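Local atomic coordinates of endo-1,4-b-d-mannanase (Trichoderma reesei, PDB entry 1QNR), a protein that hydrolyses internal beta-1,4-mannosidic bonds of mannan polysaccharides, as an endo-acting beta-mannanase of glycoside hydrolase family 5. Residues H44-S48 and Y327-W332. Numbering follows the deposited sequence.
With NAG (2-acetamido-2-deoxy-beta-D-glucopyranose), chain I.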
loop_
_atom_site.group_PDB
_atom_site.type_symbol
_atom_site.label_atom_id
_atom_site.label_comp_id
_atom_site.label_asym_id
_atom_site.label_seq_id
_atom_site.Cartn_x
_atom_site.Cartn_y
_atom_site.Cartn_z
ATOM N N HIS A 44 -19.040 3.621 -4.685
ATOM C CA HIS A 44 -18.545 4.802 -5.421
ATOM C C HIS A 44 -17.215 4.546 -6.130
ATOM O O HIS A 44 -16.997 4.973 -7.277
ATOM C CB HIS A 44 -18.368 5.960 -4.411
ATOM C CG HIS A 44 -19.632 6.357 -3.729
ATOM N ND1 HIS A 44 -19.577 7.090 -2.561
ATOM C CD2 HIS A 44 -20.971 6.181 -3.985
ATOM C CE1 HIS A 44 -20.803 7.320 -2.086
ATOM N NE2 HIS A 44 -21.680 6.779 -2.937
ATOM N N ILE A 45 -16.294 3.826 -5.426
ATOM C CA ILE A 45 -15.003 3.485 -6.099
ATOM C C ILE A 45 -15.254 2.551 -7.293
ATOM O O ILE A 45 -14.703 2.797 -8.384
ATOM C CB ILE A 45 -14.079 2.799 -5.042
ATOM C CG1 ILE A 45 -13.643 3.828 -4.014
ATOM C CG2 ILE A 45 -12.858 2.122 -5.687
ATOM C CD1 ILE A 45 -12.850 3.225 -2.822
ATOM N N SER A 46 -16.112 1.534 -7.153
ATOM C CA SER A 46 -16.388 0.620 -8.262
ATOM C C SER A 46 -17.123 1.319 -9.412
ATOM O O SER A 46 -16.741 1.141 -10.589
ATOM C CB SER A 46 -17.106 -0.591 -7.731
ATOM O OG SER A 46 -17.594 -1.419 -8.816
ATOM N N SER A 47 -18.154 2.133 -9.104
ATOM C CA SER A 47 -18.856 2.813 -10.234
ATOM C C SER A 47 -18.009 3.859 -10.935
ATOM O O SER A 47 -18.199 4.234 -12.122
ATOM C CB SER A 47 -20.194 3.381 -9.736
ATOM O OG SER A 47 -19.987 4.442 -8.872
ATOM N N SER A 48 -16.931 4.391 -10.286
ATOM C CA SER A 48 -15.979 5.290 -10.943
ATOM C C SER A 48 -15.046 4.543 -11.900
ATOM O O SER A 48 -14.337 5.204 -12.680
ATOM C CB SER A 48 -15.110 5.946 -9.817
ATOM O OG SER A 48 -15.853 6.830 -8.998
ATOM N N TYR A 327 -14.950 12.225 -3.519
ATOM C CA TYR A 327 -15.817 11.656 -4.597
ATOM C C TYR A 327 -16.825 12.714 -5.089
ATOM O O TYR A 327 -17.419 13.520 -4.336
ATOM C CB TYR A 327 -16.644 10.518 -3.963
ATOM C CG TYR A 327 -17.652 9.883 -4.925
ATOM C CD1 TYR A 327 -17.269 9.324 -6.149
ATOM C CD2 TYR A 327 -19.016 9.943 -4.563
ATOM C CE1 TYR A 327 -18.233 8.809 -6.987
ATOM C CE2 TYR A 327 -19.961 9.457 -5.458
ATOM C CZ TYR A 327 -19.549 8.870 -6.621
ATOM O OH TYR A 327 -20.514 8.347 -7.464
ATOM N N ASN A 328 -16.999 12.746 -6.425
ATOM C CA ASN A 328 -17.977 13.602 -7.116
ATOM C C ASN A 328 -17.556 15.065 -7.206
ATOM O O ASN A 328 -18.318 15.889 -7.787
ATOM C CB ASN A 328 -19.392 13.545 -6.460
ATOM C CG ASN A 328 -20.315 12.834 -7.371
ATOM O OD1 ASN A 328 -20.076 12.233 -8.401
ATOM N ND2 ASN A 328 -21.635 12.865 -6.963
ATOM N N SER A 329 -16.397 15.482 -6.745
ATOM C CA SER A 329 -15.879 16.842 -6.861
ATOM C C SER A 329 -15.302 17.099 -8.235
ATOM O O SER A 329 -15.118 16.208 -9.086
ATOM C CB SER A 329 -14.831 17.044 -5.771
ATOM O OG SER A 329 -13.593 16.303 -6.053
ATOM N N SER A 330 -14.923 18.394 -8.478
ATOM C CA SER A 330 -14.243 18.723 -9.713
ATOM C C SER A 330 -12.882 18.015 -9.820
ATOM O O SER A 330 -12.462 17.641 -10.936
ATOM C CB SER A 330 -14.026 20.245 -9.843
ATOM O OG SER A 330 -13.392 20.848 -8.793
ATOM N N ASN A 331 -12.134 17.802 -8.728
ATOM C CA ASN A 331 -10.890 17.063 -8.797
ATOM C C ASN A 331 -11.187 15.573 -9.052
ATOM O O ASN A 331 -10.336 14.942 -9.719
ATOM C CB ASN A 331 -10.105 17.223 -7.486
ATOM C CG ASN A 331 -9.427 18.592 -7.279
ATOM O OD1 ASN A 331 -9.049 18.942 -6.110
ATOM N ND2 ASN A 331 -9.262 19.287 -8.378
ATOM N N TRP A 332 -12.290 15.003 -8.601
ATOM C CA TRP A 332 -12.665 13.624 -9.017
ATOM C C TRP A 332 -12.857 13.606 -10.515
ATOM O O TRP A 332 -12.472 12.634 -11.179
ATOM C CB TRP A 332 -13.887 13.175 -8.194
ATOM C CG TRP A 332 -14.563 11.927 -8.681
ATOM C CD1 TRP A 332 -14.344 10.636 -8.278
ATOM C CD2 TRP A 332 -15.593 11.807 -9.701
ATOM N NE1 TRP A 332 -15.126 9.727 -8.984
ATOM C CE2 TRP A 332 -15.921 10.456 -9.834
ATOM C CE3 TRP A 332 -16.297 12.785 -10.447
ATOM C CZ2 TRP A 332 -16.864 9.953 -10.756
ATOM C CZ3 TRP A 332 -17.264 12.304 -11.326
ATOM C CH2 TRP A 332 -17.544 10.953 -11.462
HETATM C C1 NAG I . -23.002 12.197 -7.516
HETATM C C2 NAG I . -24.119 11.965 -6.519
HETATM C C3 NAG I . -25.342 11.485 -7.247
HETATM C C4 NAG I . -25.584 12.452 -8.422
HETATM C C5 NAG I . -24.397 12.735 -9.337
HETATM C C6 NAG I . -24.675 13.911 -10.266
HETATM C C7 NAG I . -23.507 11.392 -4.220
HETATM C C8 NAG I . -22.963 10.346 -3.282
HETATM N N2 NAG I . -23.636 10.973 -5.498
HETATM O O3 NAG I . -26.372 11.620 -6.224
HETATM O O4 NAG I . -26.622 11.891 -9.287
HETATM O O5 NAG I . -23.284 13.200 -8.541
HETATM O O6 NAG I . -23.702 13.898 -11.276
HETATM O O7 NAG I . -23.770 12.444 -3.840
HETATM O O HOH W 1 -19.472 7.061 -10.024
#
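An N-linked sugar touches an aromatic stack here. Asn328 ND2 is bonded to NAG C1 at 1.6 Å. The acetamido methyl C8 of this NAG lies 3.8 Å from His44 NE2 and 3.8 Å from Tyr327 CE2. The contact sits at the surface of the TIM barrel of this family 5 enzyme. It joins the end of helix 35-47, the first helix after barrel strand 21-25, to the turn before the C-terminal helix 330-343 and that helix's first turn. The His44 and Tyr327 rings form an offset stack. Their planes are only 5° apart and their centroids 4.2 Å apart. His44 CB also sits over the tyrosine face, 3.7 Å from the ring centroid, in a CH-pi contact. Asp310 hydrogen-bonds His44 ND1 and so holds the imidazole from a third part of the chain. Tyr327 is tied by its backbone to Gly309, at the end of strand 300-309. A water bridges the two segments: its O lies 2.9 Å from Ser47 OG and 3.0 Å from Tyr327 OH. Asn328 has a positive phi of 76°, and the chain turns there before the helix. Ser329 is the N-cap: its OG accepts from Trp332 N at 3.1 Å. Trp332, in the first turn of that helix, turns its indole edge to Ser48. Trp308 and Val336 also touch the serine side chain. Ser48 OG donates to His44 O at 2.8 Å and accepts from Trp332 NE1 at 3.0 Å, with an N-H...O angle of 156°.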